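Local coordinates for periplasmic binding protein (Agrobacterium tumefaciens str. B6, PDB 5L9G) that binds the opine mannopine in the periplasm of Agrobacterium, probably handing it to an ABC transporter for uptake, at residues I76-I81 with G250-A255; E94-D99 with S114-S119; W127-Y132 with G237-Y242. All blocks are in the same frame, centred on the assembly; numbering follows the deposited sequence.

Interaction 1: residues I76-I81 with G250-A255. With MO0 (mannopine), chain C.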
# COMPACT_ATOMS: atom_id res chain seq x y z
N ILE A 76 6.73 16.63 1.13
CA ILE A 76 5.87 15.64 0.46
C ILE A 76 5.91 14.31 1.22
O ILE A 76 6.99 13.79 1.54
CB ILE A 76 6.28 15.44 -1.03
CG1 ILE A 76 6.25 16.78 -1.81
CG2 ILE A 76 5.42 14.33 -1.72
CD1 ILE A 76 7.00 16.78 -3.13
N ILE A 77 4.73 13.73 1.45
CA ILE A 77 4.62 12.40 2.05
C ILE A 77 3.88 11.48 1.10
O ILE A 77 2.88 11.89 0.50
CB ILE A 77 3.98 12.40 3.47
CG1 ILE A 77 2.60 13.13 3.50
CG2 ILE A 77 4.96 12.96 4.51
CD1 ILE A 77 1.78 12.97 4.80
N GLN A 78 4.39 10.25 0.96
CA GLN A 78 3.70 9.25 0.17
C GLN A 78 2.84 8.49 1.17
O GLN A 78 3.36 7.91 2.12
CB GLN A 78 4.68 8.32 -0.56
CG GLN A 78 3.98 7.28 -1.42
CD GLN A 78 3.65 6.05 -0.60
OE1 GLN A 78 4.55 5.38 -0.09
NE2 GLN A 78 2.37 5.81 -0.34
N ILE A 79 1.52 8.53 0.97
CA ILE A 79 0.56 7.83 1.83
C ILE A 79 -0.35 6.92 1.02
O ILE A 79 -0.40 7.03 -0.21
CB ILE A 79 -0.26 8.84 2.71
CG1 ILE A 79 -1.08 9.83 1.84
CG2 ILE A 79 0.65 9.55 3.74
CD1 ILE A 79 -2.22 10.62 2.60
N GLY A 80 -1.08 6.05 1.71
CA GLY A 80 -2.08 5.19 1.07
C GLY A 80 -3.38 5.97 0.95
O GLY A 80 -3.69 6.81 1.81
N ILE A 81 -4.13 5.73 -0.13
CA ILE A 81 -5.41 6.42 -0.39
C ILE A 81 -6.38 6.34 0.80
O ILE A 81 -7.18 7.26 1.00
CB ILE A 81 -6.06 5.92 -1.71
CG1 ILE A 81 -7.18 6.88 -2.20
CG2 ILE A 81 -6.55 4.45 -1.60
CD1 ILE A 81 -7.77 6.60 -3.61
N GLY A 250 -5.00 -1.63 -4.04
CA GLY A 250 -4.75 -0.37 -3.36
C GLY A 250 -4.28 0.72 -4.29
O GLY A 250 -3.94 0.45 -5.45
N THR A 251 -4.24 1.94 -3.76
CA THR A 251 -3.75 3.12 -4.45
C THR A 251 -2.82 3.88 -3.51
O THR A 251 -3.20 4.19 -2.38
CB THR A 251 -4.92 4.00 -4.96
OG1 THR A 251 -5.78 3.21 -5.78
CG2 THR A 251 -4.44 5.22 -5.74
N ASP A 252 -1.61 4.16 -3.97
CA ASP A 252 -0.67 4.99 -3.21
C ASP A 252 -0.60 6.32 -3.92
O ASP A 252 -0.88 6.41 -5.12
CB ASP A 252 0.72 4.35 -3.12
CG ASP A 252 0.92 3.42 -1.94
OD1 ASP A 252 0.13 3.52 -0.96
OD2 ASP A 252 1.88 2.63 -1.97
N GLY A 253 -0.18 7.34 -3.19
CA GLY A 253 -0.07 8.66 -3.77
C GLY A 253 0.64 9.61 -2.86
O GLY A 253 1.19 9.19 -1.84
N TYR A 254 0.62 10.90 -3.25
CA TYR A 254 1.35 11.95 -2.55
C TYR A 254 0.45 13.02 -1.98
O TYR A 254 -0.56 13.40 -2.59
CB TYR A 254 2.37 12.62 -3.48
CG TYR A 254 3.44 11.69 -4.02
CD1 TYR A 254 4.38 11.11 -3.17
CD2 TYR A 254 3.51 11.38 -5.37
CE1 TYR A 254 5.38 10.26 -3.65
CE2 TYR A 254 4.50 10.52 -5.87
CZ TYR A 254 5.43 9.97 -5.01
OH TYR A 254 6.40 9.12 -5.49
N ALA A 255 0.88 13.57 -0.84
CA ALA A 255 0.21 14.69 -0.15
C ALA A 255 1.32 15.61 0.35
O ALA A 255 2.47 15.17 0.48
CB ALA A 255 -0.61 14.17 1.01
OAB MO0 C . -0.17 5.95 4.40
CAF MO0 C . 0.99 5.61 5.10
CAG MO0 C . 1.50 4.21 4.79
OAC MO0 C . 0.90 3.29 5.63
CAH MO0 C . 1.44 3.84 3.33
OAM MO0 C . 2.10 4.76 2.54
CAI MO0 C . 1.89 2.42 2.99
OAD MO0 C . 3.23 2.22 3.32
CAJ MO0 C . 1.58 2.04 1.57
OAE MO0 C . 0.20 2.15 1.35
CAK MO0 C . 2.11 0.67 1.14
N MO0 C . 2.85 0.81 -0.12
CA MO0 C . 3.20 -0.49 -0.73
C MO0 C . 4.66 -0.81 -0.48
O MO0 C . 5.32 -0.08 0.28
CB MO0 C . 2.88 -0.56 -2.20
CG MO0 C . 3.88 0.19 -3.06
CD MO0 C . 3.34 0.56 -4.40
OE1 MO0 C . 3.70 -0.24 -5.49
NE2 MO0 C . 2.61 1.54 -4.60
OXT MO0 C . 5.21 -1.84 -0.98
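Ala-255 pairs with Ile-77 at one end of an antiparallel ladder, and its small methyl lets two branched side chains lean in: Ile-77 CG1 and, from two residues further along the same face, Ile-79 CD1, each 4.2 Å from Ala-255 CB. Leu-93 closes over this apolar face. The pair is joined by two backbone bonds, the straighter running from Ile-77 N to Ala-255 O (2.8 Å).

Gln-78 lies on the other face. Its CB and CG pass obliquely by the Tyr-254 ring, with CB 3.7 Å from CE1. CG is anti to the backbone N (chi1 -179°), and a bend at chi2 of -87° swings the amide toward Asp-252. Gln-78 OE1 is gripped by Ser-27 and Trp-32, which leaves NE2 facing the ligand, where it gives a weak bond to mannopine OAM (3.1 Å).

Thr-251 packs at the far end. Its CB meets Ile-81 CG2 at 3.8 Å, its carbonyl accepts from Ile-81 N, and its OG1 is bonded to Asn-120.

Between these ends Asp-252 turns OD2 to mannopine N (2.8 Å) and NE2, while Gly-80 N gives a straight bond to mannopine OAB (2.8 Å); without a side chain, Gly-80 lets the hydroxyl-bearing chain of mannopine lie close. Strand ends that present polar groups to a ligand in this way are characteristic of the interlobe cleft of periplasmic binding proteins.

Interaction 2: residues E94-D99 with S114-S119. With MO0 (mannopine), chain C.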
# COMPACT_ATOMS: atom_id res chain seq x y z
N GLU A 94 -1.93 19.68 3.47
CA GLU A 94 -2.12 20.94 2.76
C GLU A 94 -3.11 20.67 1.63
O GLU A 94 -3.08 19.58 1.05
CB GLU A 94 -0.82 21.42 2.12
CG GLU A 94 0.13 22.15 3.05
CD GLU A 94 -0.25 23.54 3.52
OE1 GLU A 94 0.42 24.03 4.46
OE2 GLU A 94 -1.19 24.15 2.96
N LYS A 95 -3.97 21.65 1.30
CA LYS A 95 -4.87 21.52 0.15
C LYS A 95 -3.99 21.77 -1.08
O LYS A 95 -3.18 22.71 -1.07
CB LYS A 95 -6.03 22.53 0.21
CG LYS A 95 -7.37 21.90 0.55
CD LYS A 95 -7.59 21.84 2.06
CE LYS A 95 -8.82 21.06 2.46
NZ LYS A 95 -8.74 20.63 3.88
N LEU A 96 -4.08 20.91 -2.10
CA LEU A 96 -3.25 21.05 -3.30
C LEU A 96 -3.80 22.10 -4.26
O LEU A 96 -5.01 22.37 -4.25
CB LEU A 96 -3.09 19.69 -4.00
CG LEU A 96 -2.37 18.60 -3.17
CD1 LEU A 96 -2.41 17.27 -3.88
CD2 LEU A 96 -0.92 18.97 -2.89
N ASP A 97 -2.92 22.70 -5.11
CA ASP A 97 -3.29 23.69 -6.13
C ASP A 97 -4.37 23.09 -7.06
O ASP A 97 -4.37 21.86 -7.25
CB ASP A 97 -2.06 24.16 -6.93
CG ASP A 97 -1.15 25.15 -6.21
OD1 ASP A 97 -1.49 25.57 -5.08
OD2 ASP A 97 -0.08 25.49 -6.77
N PRO A 98 -5.32 23.91 -7.57
CA PRO A 98 -6.44 23.35 -8.34
C PRO A 98 -6.12 22.38 -9.48
O PRO A 98 -6.71 21.29 -9.51
CB PRO A 98 -7.16 24.59 -8.86
CG PRO A 98 -6.86 25.65 -7.88
CD PRO A 98 -5.48 25.37 -7.37
N ASP A 99 -5.25 22.76 -10.43
CA ASP A 99 -4.99 21.90 -11.59
C ASP A 99 -3.62 21.20 -11.53
O ASP A 99 -2.92 21.13 -12.54
CB ASP A 99 -5.19 22.69 -12.91
CG ASP A 99 -6.63 23.12 -13.20
OD1 ASP A 99 -7.57 22.38 -12.83
OD2 ASP A 99 -6.81 24.18 -13.84
N SER A 114 -6.41 16.92 -1.65
CA SER A 114 -5.21 16.81 -0.81
C SER A 114 -4.28 15.65 -1.16
O SER A 114 -3.34 15.37 -0.41
CB SER A 114 -5.64 16.69 0.65
OG SER A 114 -6.48 17.77 1.02
N PHE A 115 -4.53 14.96 -2.27
CA PHE A 115 -3.79 13.74 -2.63
C PHE A 115 -3.82 13.50 -4.12
O PHE A 115 -4.88 13.64 -4.75
CB PHE A 115 -4.47 12.57 -1.89
CG PHE A 115 -4.06 11.14 -2.20
CD1 PHE A 115 -4.64 10.44 -3.25
CD2 PHE A 115 -3.15 10.48 -1.39
CE1 PHE A 115 -4.28 9.11 -3.52
CE2 PHE A 115 -2.80 9.15 -1.64
CZ PHE A 115 -3.39 8.47 -2.70
N VAL A 116 -2.67 13.10 -4.68
CA VAL A 116 -2.50 12.74 -6.09
C VAL A 116 -1.94 11.32 -6.14
O VAL A 116 -0.83 11.08 -5.65
CB VAL A 116 -1.63 13.74 -6.91
CG1 VAL A 116 -1.50 13.27 -8.36
CG2 VAL A 116 -2.19 15.16 -6.88
N ALA A 117 -2.69 10.38 -6.74
CA ALA A 117 -2.24 8.99 -6.88
C ALA A 117 -0.95 8.90 -7.69
O ALA A 117 -0.72 9.72 -8.60
CB ALA A 117 -3.32 8.16 -7.56
N ASN A 118 -0.08 7.94 -7.34
CA ASN A 118 1.10 7.68 -8.14
C ASN A 118 1.10 6.21 -8.63
O ASN A 118 1.82 5.91 -9.59
CB ASN A 118 2.43 8.06 -7.42
CG ASN A 118 2.93 7.10 -6.35
OD1 ASN A 118 2.22 6.22 -5.86
ND2 ASN A 118 4.20 7.20 -5.99
N SER A 119 0.31 5.31 -7.99
CA SER A 119 0.33 3.89 -8.37
C SER A 119 -0.82 3.09 -7.81
O SER A 119 -1.49 3.52 -6.85
CB SER A 119 1.63 3.25 -7.85
OG SER A 119 1.69 3.35 -6.44
OAB MO0 C . -0.17 5.95 4.40
CAF MO0 C . 0.99 5.61 5.10
CAG MO0 C . 1.50 4.21 4.79
OAC MO0 C . 0.90 3.29 5.63
CAH MO0 C . 1.44 3.84 3.33
OAM MO0 C . 2.10 4.76 2.54
CAI MO0 C . 1.89 2.42 2.99
OAD MO0 C . 3.23 2.22 3.32
CAJ MO0 C . 1.58 2.04 1.57
OAE MO0 C . 0.20 2.15 1.35
CAK MO0 C . 2.11 0.67 1.14
N MO0 C . 2.85 0.81 -0.12
CA MO0 C . 3.20 -0.49 -0.73
C MO0 C . 4.66 -0.81 -0.48
O MO0 C . 5.32 -0.08 0.28
CB MO0 C . 2.88 -0.56 -2.20
CG MO0 C . 3.88 0.19 -3.06
CD MO0 C . 3.34 0.56 -4.40
OE1 MO0 C . 3.70 -0.24 -5.49
NE2 MO0 C . 2.61 1.54 -4.60
OXT MO0 C . 5.21 -1.84 -0.98
O HOH W 1 -1.78 17.48 -0.01
O HOH W 2 -6.26 18.98 3.84
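Leu-96 reaches from an irregular loop to residues 114-116, and its side chain carries most of the apolar contact. CB points at the strand but is still 4.8 Å from Ser-114 CA, so the chain must extend before it touches. CG, anti to the carbonyl carbon (chi1 -62°), lies 4.0 Å from Ser-114 C. There the side chain forks. With chi2 extended at 173°, CD1 is carried on along the strand to within 3.5 Å of Phe-115 N, then meets the methyl CG2 of Val-116, the two branched side chains passing at a slant. CD2 of Leu-96 comes 3.4 Å from the oxygen of the water that links Glu-94 O and Ser-114 O. Met-267 and Leu-270 of helix 263-273 pack on the leucine too, which suits a greasy residue in a loop otherwise rich in charge.

The strand that Leu-96 meets is one of two long antiparallel strands, 115-128 and 240-256, that run between the lobes as in type II periplasmic binding proteins. Further along it, Asn-118 and Ser-119 both face Asp-252 in a classic beta bulge, and Ser-119 OG accepts from mannopine NE2 at 2.7 Å.

No direct hydrogen bond joins 94-99 to 114-119; water does it instead. One water gives its protons to two backbone carbonyls, Glu-94 O and Ser-114 O, at 2.7 Å each. A second accepts from Lys-95 NZ, whose residue is exposed, and donates to Ser-114 OG (3.1 Å). Serine suits the place: its short side chain lets Lys-95 CA approach Ser-114 OG to 4.2 Å and still offers the water a hydroxyl. Leu-96 is also tied by backbone bonding to Asp-113, the residue before Ser-114.

Interaction 3: residues W127-Y132 with G237-Y242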
# COMPACT_ATOMS: atom_id res chain seq x y z
N TRP A 127 3.15 -17.54 -0.25
CA TRP A 127 3.48 -18.68 0.59
C TRP A 127 4.82 -19.27 0.25
O TRP A 127 5.33 -19.13 -0.88
CB TRP A 127 2.38 -19.75 0.56
CG TRP A 127 2.36 -20.57 -0.71
CD1 TRP A 127 3.07 -21.70 -0.97
CD2 TRP A 127 1.63 -20.26 -1.91
NE1 TRP A 127 2.81 -22.15 -2.25
CE2 TRP A 127 1.91 -21.29 -2.84
CE3 TRP A 127 0.72 -19.25 -2.27
CZ2 TRP A 127 1.31 -21.33 -4.12
CZ3 TRP A 127 0.13 -19.30 -3.53
CH2 TRP A 127 0.43 -20.32 -4.44
N ASN A 128 5.37 -19.97 1.24
CA ASN A 128 6.67 -20.59 1.17
C ASN A 128 6.54 -21.92 0.43
O ASN A 128 5.87 -22.84 0.92
CB ASN A 128 7.16 -20.83 2.61
CG ASN A 128 8.60 -21.20 2.71
OD1 ASN A 128 9.18 -21.82 1.81
ND2 ASN A 128 9.20 -20.81 3.83
N LYS A 129 7.20 -22.02 -0.75
CA LYS A 129 7.17 -23.28 -1.52
C LYS A 129 7.94 -24.44 -0.86
O LYS A 129 7.63 -25.61 -1.11
CB LYS A 129 7.63 -23.05 -2.98
CG LYS A 129 6.69 -22.14 -3.76
CD LYS A 129 7.29 -21.69 -5.10
CE LYS A 129 7.38 -22.79 -6.12
NZ LYS A 129 8.25 -22.39 -7.25
N LYS A 130 8.91 -24.13 0.03
CA LYS A 130 9.60 -25.18 0.77
C LYS A 130 8.56 -25.84 1.72
O LYS A 130 8.51 -27.06 1.84
CB LYS A 130 10.79 -24.63 1.55
CG LYS A 130 11.57 -25.73 2.28
CD LYS A 130 12.45 -25.19 3.40
CE LYS A 130 12.68 -26.22 4.50
NZ LYS A 130 13.16 -27.53 3.96
N THR A 131 7.68 -25.01 2.32
CA THR A 131 6.68 -25.54 3.27
C THR A 131 5.54 -26.32 2.60
O THR A 131 5.22 -27.40 3.08
CB THR A 131 6.13 -24.39 4.15
OG1 THR A 131 7.23 -23.60 4.59
CG2 THR A 131 5.31 -24.92 5.35
N TYR A 132 4.90 -25.73 1.57
CA TYR A 132 3.69 -26.23 0.93
C TYR A 132 3.81 -26.68 -0.50
O TYR A 132 2.83 -27.21 -1.04
CB TYR A 132 2.61 -25.10 0.99
CG TYR A 132 2.39 -24.55 2.38
CD1 TYR A 132 1.85 -25.35 3.39
CD2 TYR A 132 2.69 -23.23 2.68
CE1 TYR A 132 1.66 -24.85 4.68
CE2 TYR A 132 2.52 -22.72 3.96
CZ TYR A 132 1.99 -23.53 4.96
OH TYR A 132 1.80 -23.05 6.22
N GLY A 237 15.75 -14.50 -5.31
CA GLY A 237 15.92 -15.92 -5.04
C GLY A 237 14.99 -16.57 -4.04
O GLY A 237 15.14 -17.77 -3.79
N ALA A 238 14.00 -15.83 -3.46
CA ALA A 238 13.08 -16.45 -2.49
C ALA A 238 12.24 -17.56 -3.15
O ALA A 238 11.74 -17.37 -4.26
CB ALA A 238 12.16 -15.40 -1.88
N ASN A 239 12.11 -18.71 -2.47
CA ASN A 239 11.35 -19.85 -2.97
C ASN A 239 9.90 -19.73 -2.50
O ASN A 239 9.40 -20.56 -1.70
CB ASN A 239 11.99 -21.19 -2.52
CG ASN A 239 11.38 -22.39 -3.18
OD1 ASN A 239 10.72 -22.29 -4.21
ND2 ASN A 239 11.54 -23.56 -2.58
N PHE A 240 9.24 -18.65 -2.97
CA PHE A 240 7.86 -18.34 -2.65
C PHE A 240 7.03 -18.22 -3.90
O PHE A 240 7.56 -18.02 -5.01
CB PHE A 240 7.76 -17.02 -1.86
CG PHE A 240 7.90 -17.17 -0.36
CD1 PHE A 240 9.05 -17.73 0.20
CD2 PHE A 240 6.90 -16.72 0.49
CE1 PHE A 240 9.18 -17.86 1.59
CE2 PHE A 240 7.03 -16.84 1.89
CZ PHE A 240 8.18 -17.40 2.43
N ALA A 241 5.73 -18.34 -3.72
CA ALA A 241 4.76 -18.16 -4.79
C ALA A 241 3.69 -17.26 -4.24
O ALA A 241 3.62 -17.06 -3.02
CB ALA A 241 4.16 -19.50 -5.22
N TYR A 242 2.87 -16.69 -5.12
CA TYR A 242 1.79 -15.82 -4.67
C TYR A 242 0.65 -15.85 -5.65
O TYR A 242 0.80 -16.38 -6.75
CB TYR A 242 2.28 -14.38 -4.41
CG TYR A 242 2.73 -13.62 -5.64
CD1 TYR A 242 4.04 -13.69 -6.09
CD2 TYR A 242 1.86 -12.76 -6.31
CE1 TYR A 242 4.49 -12.92 -7.16
CE2 TYR A 242 2.29 -11.98 -7.39
CZ TYR A 242 3.61 -12.06 -7.81
OH TYR A 242 4.05 -11.29 -8.88
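Trp-127 and Ala-241 pair where the long antiparallel strands 115-128 and 240-256, which link the two lobes of the binding protein, reach their outer end; here the first strand passes straight into helix 129-132.

Backbone bonds come first. Trp-127 N donates to Ala-241 O (2.9 Å), and Ala-241 N returns a bond to Trp-127 O. Beyond the non-hydrogen-bonded pair of Asn-128 and Phe-240, the ladder is prolonged by Lys-129 N, already in the helix, which reaches Asn-239 O at 2.8 Å.

Aromatic faces supply the packing. The Trp-127 indole, with CG between the backbone N and the carbonyl carbon (chi1 76°), lies across the strand, and Ala-241 CB sits 3.8 Å from the centroid of its six-membered ring, over the face but toward the rim. A methyl suits this place, being small enough to sit against the indole face in a CH-pi contact; the indole NE1 is bonded to Gly-133 O. On the other face of the sheet the Phe-240 ring spreads over Asn-128, whose CA stands 3.6 Å above its centre and only 5° off the normal. Ile-215 of helix 208-216 also packs on this phenylalanine.

Lys-129 adds a contact nearer solvent, its aliphatic chain crossing Asn-239 at about a right angle with CB 3.4 Å from Asn-239 OD1.

The Asn-128 amide is fixed by a bond from ND2 to Val-220 O. As the N-cap of the helix, Asn-128 also makes one capping bond: OD1 accepts from Lys-130 N at 2.9 Å, the donor tilted 26° from the carbonyl plane.

How the interactions relate
Strand 240-256 joins interactions 1 and 3, and strand 115-128 joins 2 and 3, so the three contacts sample one sheet. Interaction 1 is buried near the centre of the chain; interactions 2 and 3 are partly buried, on opposite sides of that centre and about 38 Å apart between centres. Interactions 1 and 2 touch: Tyr-254 N probably bonds to Val-116 O at 2.8 Å, and both reach mannopine. Interaction 3 lies away from the ligand. Chemistry follows place: polar groups in interaction 1 bind the amine, amide and hydroxyls of mannopine, one leucine and two waters join loop to strand in interaction 2, and aromatic faces with a helix cap close the outer end in interaction 3.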